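Chaperone SycD (Yersinia enterocolitica, PDB 2VGX) serves as a tetratricopeptide-repeat chaperone for type III secretion translocators and probably modulates expression of the yop operon. Local coordinates at residues Leu112-Gln116 against Val132-Leu136. Residues are numbered along the deposited sequence; the frame is centred on the assembly and turned at random.
Sequences LFLAQ and VSSML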
ATOM      1  N   LEU B 112     -26.563  -5.043 -17.714  1.00 10.17           N
ATOM      2  CA  LEU B 112     -26.256  -4.932 -19.158  1.00 11.57           C
ATOM      3  C   LEU B 112     -26.919  -3.760 -19.855  1.00  9.39           C
ATOM      4  O   LEU B 112     -26.265  -3.103 -20.666  1.00 12.17           O
ATOM      5  CB  LEU B 112     -26.584  -6.254 -19.893  1.00 10.79           C
ATOM      6  CG  LEU B 112     -25.692  -7.395 -19.387  1.00 12.55           C
ATOM      7  CD1 LEU B 112     -26.347  -8.771 -19.781  1.00 11.86           C
ATOM      8  CD2 LEU B 112     -24.280  -7.290 -19.924  1.00 10.72           C
ATOM      9  N   PHE B 113     -28.184  -3.464 -19.549  1.00 10.78           N
ATOM     10  CA  PHE B 113     -28.792  -2.221 -20.121  1.00 13.17           C
ATOM     11  C   PHE B 113     -28.065  -0.935 -19.747  1.00 11.86           C
ATOM     12  O   PHE B 113     -27.962  -0.021 -20.548  1.00 12.60           O
ATOM     13  CB  PHE B 113     -30.279  -2.079 -19.753  1.00 16.14           C
ATOM     14  CG  PHE B 113     -31.175  -3.019 -20.525  1.00 19.31           C
ATOM     15  CD1 PHE B 113     -31.093  -3.092 -21.907  1.00 22.46           C
ATOM     16  CD2 PHE B 113     -32.074  -3.847 -19.867  1.00 22.01           C
ATOM     17  CE1 PHE B 113     -31.920  -3.982 -22.622  1.00 23.21           C
ATOM     18  CE2 PHE B 113     -32.900  -4.726 -20.583  1.00 21.60           C
ATOM     19  CZ  PHE B 113     -32.816  -4.786 -21.939  1.00 21.71           C
ATOM     20  N   LEU B 114     -27.583  -0.860 -18.517  1.00 11.92           N
ATOM     21  CA  LEU B 114     -26.792   0.295 -18.090  1.00 11.73           C
ATOM     22  C   LEU B 114     -25.468   0.339 -18.828  1.00 12.21           C
ATOM     23  O   LEU B 114     -25.069   1.397 -19.292  1.00 15.79           O
ATOM     24  CB  LEU B 114     -26.551   0.274 -16.570  1.00 11.39           C
ATOM     25  CG  LEU B 114     -25.746   1.505 -16.057  1.00  9.46           C
ATOM     26  CD1 LEU B 114     -26.467   2.880 -16.388  1.00  9.27           C
ATOM     27  CD2 LEU B 114     -25.545   1.343 -14.579  1.00  7.56           C
ATOM     28  N   ALA B 115     -24.775  -0.795 -18.944  1.00 12.84           N
ATOM     29  CA  ALA B 115     -23.530  -0.828 -19.726  1.00 13.43           C
ATOM     30  C   ALA B 115     -23.791  -0.347 -21.144  1.00 15.88           C
ATOM     31  O   ALA B 115     -23.018   0.440 -21.674  1.00 15.38           O
ATOM     32  CB  ALA B 115     -22.908  -2.243 -19.742  1.00 14.09           C
ATOM     33  N   GLN B 116     -24.884  -0.823 -21.747  1.00 15.65           N
ATOM     34  CA  GLN B 116     -25.261  -0.456 -23.125  1.00 17.78           C
ATOM     35  C   GLN B 116     -25.450   1.080 -23.294  1.00 18.69           C
ATOM     36  O   GLN B 116     -24.937   1.683 -24.234  1.00 17.56           O
ATOM     37  CB  GLN B 116     -26.528  -1.235 -23.517  1.00 18.18           C
ATOM     38  CG  GLN B 116     -26.940  -1.109 -24.990  1.00 20.64           C
ATOM     39  CD  GLN B 116     -28.027  -2.110 -25.395  1.00 21.20           C
ATOM     40  OE1 GLN B 116     -29.195  -1.961 -25.041  1.00 21.52           O
ATOM     41  NE2 GLN B 116     -27.630  -3.136 -26.140  1.00 22.85           N
ATOM     42  N   VAL B 132     -22.105  -7.149 -25.128  1.00 13.91           N
ATOM     43  CA  VAL B 132     -23.300  -6.760 -24.388  1.00 12.18           C
ATOM     44  C   VAL B 132     -24.578  -7.138 -25.147  1.00 13.21           C
ATOM     45  O   VAL B 132     -25.489  -7.691 -24.562  1.00 12.31           O
ATOM     46  CB  VAL B 132     -23.293  -5.239 -23.990  1.00 10.23           C
ATOM     47  CG1 VAL B 132     -24.656  -4.841 -23.432  1.00 10.96           C
ATOM     48  CG2 VAL B 132     -22.193  -4.983 -22.893  1.00  9.67           C
ATOM     49  N   SER B 133     -24.646  -6.821 -26.436  1.00 16.03           N
ATOM     50  CA  SER B 133     -25.833  -7.138 -27.238  1.00 17.21           C
ATOM     51  C   SER B 133     -26.053  -8.636 -27.316  1.00 17.23           C
ATOM     52  O   SER B 133     -27.183  -9.107 -27.281  1.00 17.27           O
ATOM     53  CB  SER B 133     -25.695  -6.577 -28.659  1.00 19.80           C
ATOM     54  OG  SER B 133     -25.633  -5.168 -28.616  1.00 21.86           O
ATOM     55  N   SER B 134     -24.956  -9.357 -27.427  1.00 17.76           N
ATOM     56  CA  SER B 134     -24.958 -10.807 -27.530  1.00 21.23           C
ATOM     57  C   SER B 134     -25.527 -11.399 -26.245  1.00 20.31           C
ATOM     58  O   SER B 134     -26.420 -12.256 -26.290  1.00 18.89           O
ATOM     59  CB  SER B 134     -23.526 -11.281 -27.823  1.00 21.76           C
ATOM     60  OG  SER B 134     -23.459 -12.674 -28.037  1.00 29.14           O
ATOM     61  N   MET B 135     -25.030 -10.926 -25.094  1.00 17.47           N
ATOM     62  CA  MET B 135     -25.526 -11.396 -23.797  1.00 17.48           C
ATOM     63  C   MET B 135     -26.983 -11.056 -23.516  1.00 13.71           C
ATOM     64  O   MET B 135     -27.683 -11.851 -22.946  1.00 13.46           O
ATOM     65  CB  MET B 135     -24.632 -10.889 -22.659  1.00 18.18           C
ATOM     66  CG  MET B 135     -23.213 -11.394 -22.794  1.00 23.00           C
ATOM     67  SD  MET B 135     -22.073 -10.488 -21.724  1.00 25.27           S
ATOM     68  CE  MET B 135     -22.739 -10.922 -20.116  1.00 22.63           C
ATOM     69  N   LEU B 136     -27.435  -9.867 -23.910  1.00 14.50           N
ATOM     70  CA  LEU B 136     -28.817  -9.458 -23.726  1.00 14.68           C
ATOM     71  C   LEU B 136     -29.761 -10.328 -24.537  1.00 18.29           C
ATOM     72  O   LEU B 136     -30.841 -10.705 -24.073  1.00 16.42           O
ATOM     73  CB  LEU B 136     -29.005  -7.989 -24.140  1.00 15.57           C
ATOM     74  CG  LEU B 136     -28.584  -6.953 -23.070  1.00 13.40           C
ATOM     75  CD1 LEU B 136     -28.554  -5.555 -23.702  1.00 14.37           C
ATOM     76  CD2 LEU B 136     -29.534  -7.008 -21.880  1.00 13.43           C
TER
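Leu112 and Val132, whose CA atoms lie 6.3 Å apart, are the closest pair by CA of two helical segments, 112-116 and 132-136, that run roughly antiparallel at 153° with axes 10.0 Å apart. Both are buried, and with Leu136 their apolar branches fill the interface. Leu136 bridges two residues of the other helix: its CD2 touches Leu112 CB at 3.6 Å and also sits over one face of the Phe113 ring, a CH-pi contact 4.0 Å from the centroid. Although the first bond of the Phe113 side chain points away from the other helix, chi1 of -74° sets CG beside its own backbone N, and the long aromatic group swings its far end back onto the leucine. The other methyl, Leu136 CD1, lies 3.6 Å from Gln116 NE2; the glutamine's CB lies against Val132 CG1, while the extended chain carries the amide to the partly exposed side, OE1 at the Phe113 ring edge. Compact Val132 fits the close approach, CG1 resting 3.6 Å from Leu112 O and CG2 facing the small Ala115. Flexible Met135, bent at chi3 (63°), brings CE within 4.0 Å of Leu112 CD2. Small, polar Ser133 suits the contact's edge, its OG satisfied by Ser129 O of its own helix. Helix 90-100 packs against helices 105-119 and 128-138, Phe93 meeting Leu112, Val132 and Met135 and Ala96 meeting Leu112, consistent with tetratricopeptide-type helical stacking.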